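Local coordinates for protein importin subunit beta-1 (Saccharomyces cerevisiae, PDB 5OWU) that carries proteins into the nucleus as the importin beta subunit, working with importin alpha, which recognises the classical nuclear localization signal of the cargo, at residues Q781-V786 / Q824-D829; D808-F813 / Q820-D825. One frame throughout, in Å; residues are numbered along the deposited sequence.

Contact 1. Residues Q781-V786 / Q824-D829; sequences QFIAQV and QDWVID
The indole of Trp826 is sandwiched between two aliphatic groups: Ala784 CB lies over one face, offset toward the rim, and Val827 CG2 sits over the centre of the other, 3.4 Å above the plane. In plane at the ring edge comes Ile783 CG2, 4.0 Å from Trp826 CZ3. This is helix-to-helix packing between neighbouring repeats of the HEAT solenoid, with Ala784 on helix 776-788 of HEAT 18 and Trp826 in the first turn of helix 825-836 of HEAT 19. The Ala784 methyl makes a CH-pi contact with the six-membered ring, its CB 3.7 Å from the centroid and 17° off the normal. Being short, alanine also lets the ring reach the helix backbone, where Trp826 CH2 is 3.3 Å from Ala784 N. A first torsion that sets CG between the backbone N and the carbonyl carbon (chi1 75°) turns the indole toward helix 776-788. Behind Ile783, helix 796-812 continues the apolar layer through Leu805 and Ile806. Gln824, the N-cap residue of helix 825-836, meets the indole from its own side through a weak hydrogen bond, Trp826 NE1 to Gln824 OE1, 2.8 Å long but bent to 138°.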
loop_
_atom_site.group_PDB
_atom_site.type_symbol
_atom_site.label_atom_id
_atom_site.label_comp_id
_atom_site.label_asym_id
_atom_site.label_seq_id
_atom_site.Cartn_x
_atom_site.Cartn_y
_atom_site.Cartn_z
ATOM N N GLN A 781 19.551 -18.031 11.237
ATOM C CA GLN A 781 18.963 -16.829 11.822
ATOM C C GLN A 781 17.976 -16.193 10.853
ATOM O O GLN A 781 16.857 -15.814 11.236
ATOM C CB GLN A 781 20.057 -15.828 12.198
ATOM C CG GLN A 781 20.991 -16.293 13.308
ATOM C CD GLN A 781 22.191 -15.369 13.482
ATOM O OE1 GLN A 781 22.162 -14.207 13.068
ATOM N NE2 GLN A 781 23.256 -15.890 14.087
ATOM N N PHE A 782 18.369 -16.073 9.580
ATOM C CA PHE A 782 17.419 -15.548 8.602
ATOM C C PHE A 782 16.157 -16.407 8.549
ATOM O O PHE A 782 15.032 -15.889 8.555
ATOM C CB PHE A 782 18.049 -15.462 7.217
ATOM C CG PHE A 782 17.071 -15.067 6.161
ATOM C CD1 PHE A 782 16.707 -13.739 5.999
ATOM C CD2 PHE A 782 16.474 -16.026 5.361
ATOM C CE1 PHE A 782 15.786 -13.375 5.043
ATOM C CE2 PHE A 782 15.554 -15.666 4.400
ATOM C CZ PHE A 782 15.208 -14.338 4.242
ATOM N N ILE A 783 16.326 -17.728 8.475
ATOM C CA ILE A 783 15.170 -18.611 8.358
ATOM C C ILE A 783 14.244 -18.419 9.551
ATOM O O ILE A 783 13.015 -18.387 9.405
ATOM C CB ILE A 783 15.629 -20.075 8.205
ATOM C CG1 ILE A 783 16.452 -20.229 6.915
ATOM C CG2 ILE A 783 14.423 -21.008 8.185
ATOM C CD1 ILE A 783 16.983 -21.633 6.647
ATOM N N ALA A 784 14.815 -18.260 10.747
ATOM C CA ALA A 784 14.005 -17.959 11.919
ATOM C C ALA A 784 13.200 -16.686 11.704
ATOM O O ALA A 784 12.012 -16.624 12.051
ATOM C CB ALA A 784 14.895 -17.834 13.158
ATOM N N GLN A 785 13.824 -15.658 11.119
ATOM C CA GLN A 785 13.053 -14.466 10.778
ATOM C C GLN A 785 11.874 -14.818 9.881
ATOM O O GLN A 785 10.775 -14.274 10.048
ATOM C CB GLN A 785 13.934 -13.420 10.101
ATOM C CG GLN A 785 15.077 -12.925 10.954
ATOM C CD GLN A 785 15.772 -11.745 10.326
ATOM O OE1 GLN A 785 15.130 -10.772 9.935
ATOM N NE2 GLN A 785 17.088 -11.828 10.213
ATOM N N VAL A 786 12.076 -15.728 8.924
ATOM C CA VAL A 786 10.970 -16.136 8.057
ATOM C C VAL A 786 9.862 -16.771 8.886
ATOM O O VAL A 786 8.677 -16.462 8.720
ATOM C CB VAL A 786 11.463 -17.093 6.955
ATOM C CG1 VAL A 786 10.276 -17.734 6.205
ATOM C CG2 VAL A 786 12.357 -16.359 5.976
ATOM N N GLN A 824 15.963 -27.627 17.276
ATOM C CA GLN A 824 15.274 -26.464 17.815
ATOM C C GLN A 824 13.770 -26.599 17.620
ATOM O O GLN A 824 13.302 -26.968 16.537
ATOM C CB GLN A 824 15.782 -25.194 17.139
ATOM C CG GLN A 824 17.285 -25.050 17.172
ATOM C CD GLN A 824 17.733 -23.711 16.639
ATOM O OE1 GLN A 824 17.478 -22.672 17.252
ATOM N NE2 GLN A 824 18.384 -23.723 15.484
ATOM N N ASP A 825 13.014 -26.290 18.675
ATOM C CA ASP A 825 11.560 -26.345 18.582
ATOM C C ASP A 825 11.051 -25.517 17.414
ATOM O O ASP A 825 10.122 -25.928 16.714
ATOM C CB ASP A 825 10.919 -25.856 19.883
ATOM C CG ASP A 825 10.945 -26.899 20.988
ATOM O OD1 ASP A 825 11.097 -28.101 20.687
ATOM O OD2 ASP A 825 10.796 -26.513 22.163
ATOM N N TRP A 826 11.634 -24.337 17.187
ATOM C CA TRP A 826 11.084 -23.478 16.144
ATOM C C TRP A 826 11.315 -24.072 14.757
ATOM O O TRP A 826 10.465 -23.918 13.875
ATOM C CB TRP A 826 11.656 -22.059 16.253
ATOM C CG TRP A 826 13.072 -21.883 15.782
ATOM C CD1 TRP A 826 14.192 -21.856 16.554
ATOM C CD2 TRP A 826 13.510 -21.684 14.429
ATOM N NE1 TRP A 826 15.305 -21.663 15.771
ATOM C CE2 TRP A 826 14.914 -21.553 14.463
ATOM C CE3 TRP A 826 12.853 -21.607 13.196
ATOM C CZ2 TRP A 826 15.675 -21.353 13.311
ATOM C CZ3 TRP A 826 13.613 -21.409 12.049
ATOM C CH2 TRP A 826 15.009 -21.284 12.118
ATOM N N VAL A 827 12.424 -24.788 14.556
ATOM C CA VAL A 827 12.655 -25.447 13.270
ATOM C C VAL A 827 11.624 -26.549 13.046
ATOM O O VAL A 827 10.948 -26.591 12.011
ATOM C CB VAL A 827 14.093 -25.993 13.195
ATOM C CG1 VAL A 827 14.332 -26.754 11.886
ATOM C CG2 VAL A 827 15.092 -24.862 13.329
ATOM N N ILE A 828 11.493 -27.460 14.012
ATOM C CA ILE A 828 10.529 -28.553 13.894
ATOM C C ILE A 828 9.126 -28.001 13.658
ATOM O O ILE A 828 8.418 -28.412 12.728
ATOM C CB ILE A 828 10.585 -29.440 15.153
ATOM C CG1 ILE A 828 11.947 -30.144 15.249
ATOM C CG2 ILE A 828 9.443 -30.459 15.159
ATOM C CD1 ILE A 828 12.378 -30.486 16.673
ATOM N N ASP A 829 8.708 -27.055 14.502
ATOM C CA ASP A 829 7.375 -26.474 14.378
ATOM C C ASP A 829 7.178 -25.820 13.017
ATOM O O ASP A 829 6.103 -25.935 12.420
ATOM C CB ASP A 829 7.145 -25.458 15.497
ATOM C CG ASP A 829 7.129 -26.099 16.874
ATOM O OD1 ASP A 829 7.004 -27.340 16.955
ATOM O OD2 ASP A 829 7.235 -25.359 17.877
#

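Contact 2. Residues D808-F813 / Q820-D825; sequences DIAAMF and QFYGQD
Tyr822 drives its phenol end against Ala810 near the C-terminal end of helix 796-812, and this is the tight part of the contact. Ala810 CB lies 3.2 Å from Tyr822 OH and 3.5 Å from Tyr822 CZ, while Ile809 CG2 brushes the hydroxyl more loosely, 3.9 Å from Tyr822 OH. With CG anti to the carbonyl carbon (chi1 -71°), the Tyr822 ring extends toward the helix from the loop before helix 825-836, at the start of HEAT 19. Phe780 meets it edge-to-face, and Gln858 of helix 842-860 touches both Tyr822 and Ala810. The chain flanking Tyr822 is the loose, solvent-facing part: Gln820, Gly823 and Asp825 are exposed and make no contact with 808-813. Within the loop the Gln824 side chain folds back so that NE2 donates to Phe821 O, 3.1 Å away at 157°. A phenylalanine in place of Tyr822 would probably keep much of the ring packing but leave the carbonyl of Ile806 without its hydroxyl partner. The Ala810 N to Tyr822 OH distance is 2.9 Å, but the angle is too poor for a hydrogen bond. The phenol instead donates to Ile806 O, one turn earlier in the helix, so its buried polar end is satisfied by the backbone while the Ala810 methyl packs against CZ and the hydroxyl oxygen by van der Waals contact.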
loop_
_atom_site.group_PDB
_atom_site.type_symbol
_atom_site.label_atom_id
_atom_site.label_comp_id
_atom_site.label_asym_id
_atom_site.label_seq_id
_atom_site.Cartn_x
_atom_site.Cartn_y
_atom_site.Cartn_z
ATOM N N ASP A 808 18.150 -28.753 2.147
ATOM C CA ASP A 808 19.358 -28.831 1.324
ATOM C C ASP A 808 20.613 -28.625 2.163
ATOM O O ASP A 808 21.598 -29.365 2.029
ATOM C CB ASP A 808 19.302 -27.794 0.203
ATOM C CG ASP A 808 18.105 -27.979 -0.719
ATOM O OD1 ASP A 808 17.476 -29.059 -0.686
ATOM O OD2 ASP A 808 17.801 -27.040 -1.488
ATOM N N ILE A 809 20.605 -27.613 3.032
ATOM C CA ILE A 809 21.757 -27.415 3.901
ATOM C C ILE A 809 21.985 -28.660 4.743
ATOM O O ILE A 809 23.121 -29.138 4.872
ATOM C CB ILE A 809 21.579 -26.154 4.765
ATOM C CG1 ILE A 809 21.600 -24.912 3.868
ATOM C CG2 ILE A 809 22.682 -26.068 5.824
ATOM C CD1 ILE A 809 21.255 -23.613 4.572
ATOM N N ALA A 810 20.906 -29.236 5.298
ATOM C CA ALA A 810 21.064 -30.487 6.035
ATOM C C ALA A 810 21.748 -31.549 5.179
ATOM O O ALA A 810 22.655 -32.246 5.646
ATOM C CB ALA A 810 19.709 -30.999 6.513
ATOM N N ALA A 811 21.327 -31.689 3.920
ATOM C CA ALA A 811 21.885 -32.728 3.062
ATOM C C ALA A 811 23.354 -32.477 2.755
ATOM O O ALA A 811 24.098 -33.419 2.468
ATOM C CB ALA A 811 21.095 -32.809 1.759
ATOM N N MET A 812 23.787 -31.216 2.778
ATOM C CA MET A 812 25.172 -30.915 2.441
ATOM C C MET A 812 26.146 -31.340 3.533
ATOM O O MET A 812 27.334 -31.529 3.253
ATOM C CB MET A 812 25.333 -29.425 2.174
ATOM C CG MET A 812 24.747 -28.974 0.858
ATOM S SD MET A 812 24.882 -27.206 0.651
ATOM C CE MET A 812 26.654 -26.986 0.776
ATOM N N PHE A 813 25.692 -31.459 4.781
ATOM C CA PHE A 813 26.594 -31.807 5.879
ATOM C C PHE A 813 26.147 -33.104 6.543
ATOM O O PHE A 813 25.417 -33.074 7.549
ATOM C CB PHE A 813 26.649 -30.678 6.910
ATOM C CG PHE A 813 27.189 -29.372 6.371
ATOM C CD1 PHE A 813 26.343 -28.447 5.780
ATOM C CD2 PHE A 813 28.542 -29.063 6.476
ATOM C CE1 PHE A 813 26.832 -27.246 5.296
ATOM C CE2 PHE A 813 29.038 -27.859 5.994
ATOM C CZ PHE A 813 28.184 -26.953 5.404
ATOM N N GLN A 820 23.452 -29.312 15.573
ATOM C CA GLN A 820 22.988 -28.480 16.679
ATOM C C GLN A 820 21.839 -27.551 16.282
ATOM O O GLN A 820 21.129 -27.048 17.161
ATOM C CB GLN A 820 24.140 -27.639 17.233
ATOM C CG GLN A 820 24.794 -26.704 16.220
ATOM C CD GLN A 820 25.937 -27.347 15.451
ATOM O OE1 GLN A 820 26.097 -28.566 15.455
ATOM N NE2 GLN A 820 26.733 -26.522 14.780
ATOM N N PHE A 821 21.659 -27.272 14.989
ATOM C CA PHE A 821 20.554 -26.423 14.554
ATOM C C PHE A 821 19.249 -27.190 14.376
ATOM O O PHE A 821 18.179 -26.569 14.358
ATOM C CB PHE A 821 20.894 -25.737 13.233
ATOM C CG PHE A 821 22.120 -24.883 13.300
ATOM C CD1 PHE A 821 22.068 -23.621 13.865
ATOM C CD2 PHE A 821 23.328 -25.353 12.812
ATOM C CE1 PHE A 821 23.209 -22.836 13.942
ATOM C CE2 PHE A 821 24.473 -24.573 12.883
ATOM C CZ PHE A 821 24.413 -23.317 13.448
ATOM N N TYR A 822 19.303 -28.516 14.251
ATOM C CA TYR A 822 18.138 -29.292 13.837
ATOM C C TYR A 822 17.351 -29.879 15.002
ATOM O O TYR A 822 16.426 -30.663 14.765
ATOM C CB TYR A 822 18.580 -30.398 12.876
ATOM C CG TYR A 822 18.982 -29.821 11.541
ATOM C CD1 TYR A 822 20.261 -29.326 11.336
ATOM C CD2 TYR A 822 18.063 -29.718 10.503
ATOM C CE1 TYR A 822 20.625 -28.769 10.125
ATOM C CE2 TYR A 822 18.420 -29.163 9.289
ATOM C CZ TYR A 822 19.698 -28.688 9.108
ATOM O OH TYR A 822 20.053 -28.142 7.896
ATOM N N GLY A 823 17.678 -29.518 16.240
ATOM C CA GLY A 823 16.885 -29.885 17.395
ATOM C C GLY A 823 16.051 -28.759 17.963
ATOM O O GLY A 823 15.465 -28.923 19.040
ATOM N N GLN A 824 15.963 -27.627 17.276
ATOM C CA GLN A 824 15.274 -26.464 17.815
ATOM C C GLN A 824 13.770 -26.599 17.620
ATOM O O GLN A 824 13.302 -26.968 16.537
ATOM C CB GLN A 824 15.782 -25.194 17.139
ATOM C CG GLN A 824 17.285 -25.050 17.172
ATOM C CD GLN A 824 17.733 -23.711 16.639
ATOM O OE1 GLN A 824 17.478 -22.672 17.252
ATOM N NE2 GLN A 824 18.384 -23.723 15.484
ATOM N N ASP A 825 13.014 -26.290 18.675
ATOM C CA ASP A 825 11.560 -26.345 18.582
ATOM C C ASP A 825 11.051 -25.517 17.414
ATOM O O ASP A 825 10.122 -25.928 16.714
ATOM C CB ASP A 825 10.919 -25.856 19.883
ATOM C CG ASP A 825 10.945 -26.899 20.988
ATOM O OD1 ASP A 825 11.097 -28.101 20.687
ATOM O OD2 ASP A 825 10.796 -26.513 22.163
#

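In the fold
From the N-terminal side, the chain leaves 781-786 on helix 776-788, passes helix 796-812 with 808-813 near its end, then runs through the loop into helix 825-836. Contact 2 closes a short loop of six intervening residues. Contact 1 closes a longer excursion of 37, which takes in all of helix 796-812, so that contact 2 falls within it up to the shared Gln824 and Asp825. Both end on the same piece of chain, and they touch where Val827 CG2 packs 3.7 Å from Phe821 O. Together they hold the start of HEAT 19 against both helices 776-788 and 796-812 of HEAT 18, their centres about 11 Å apart.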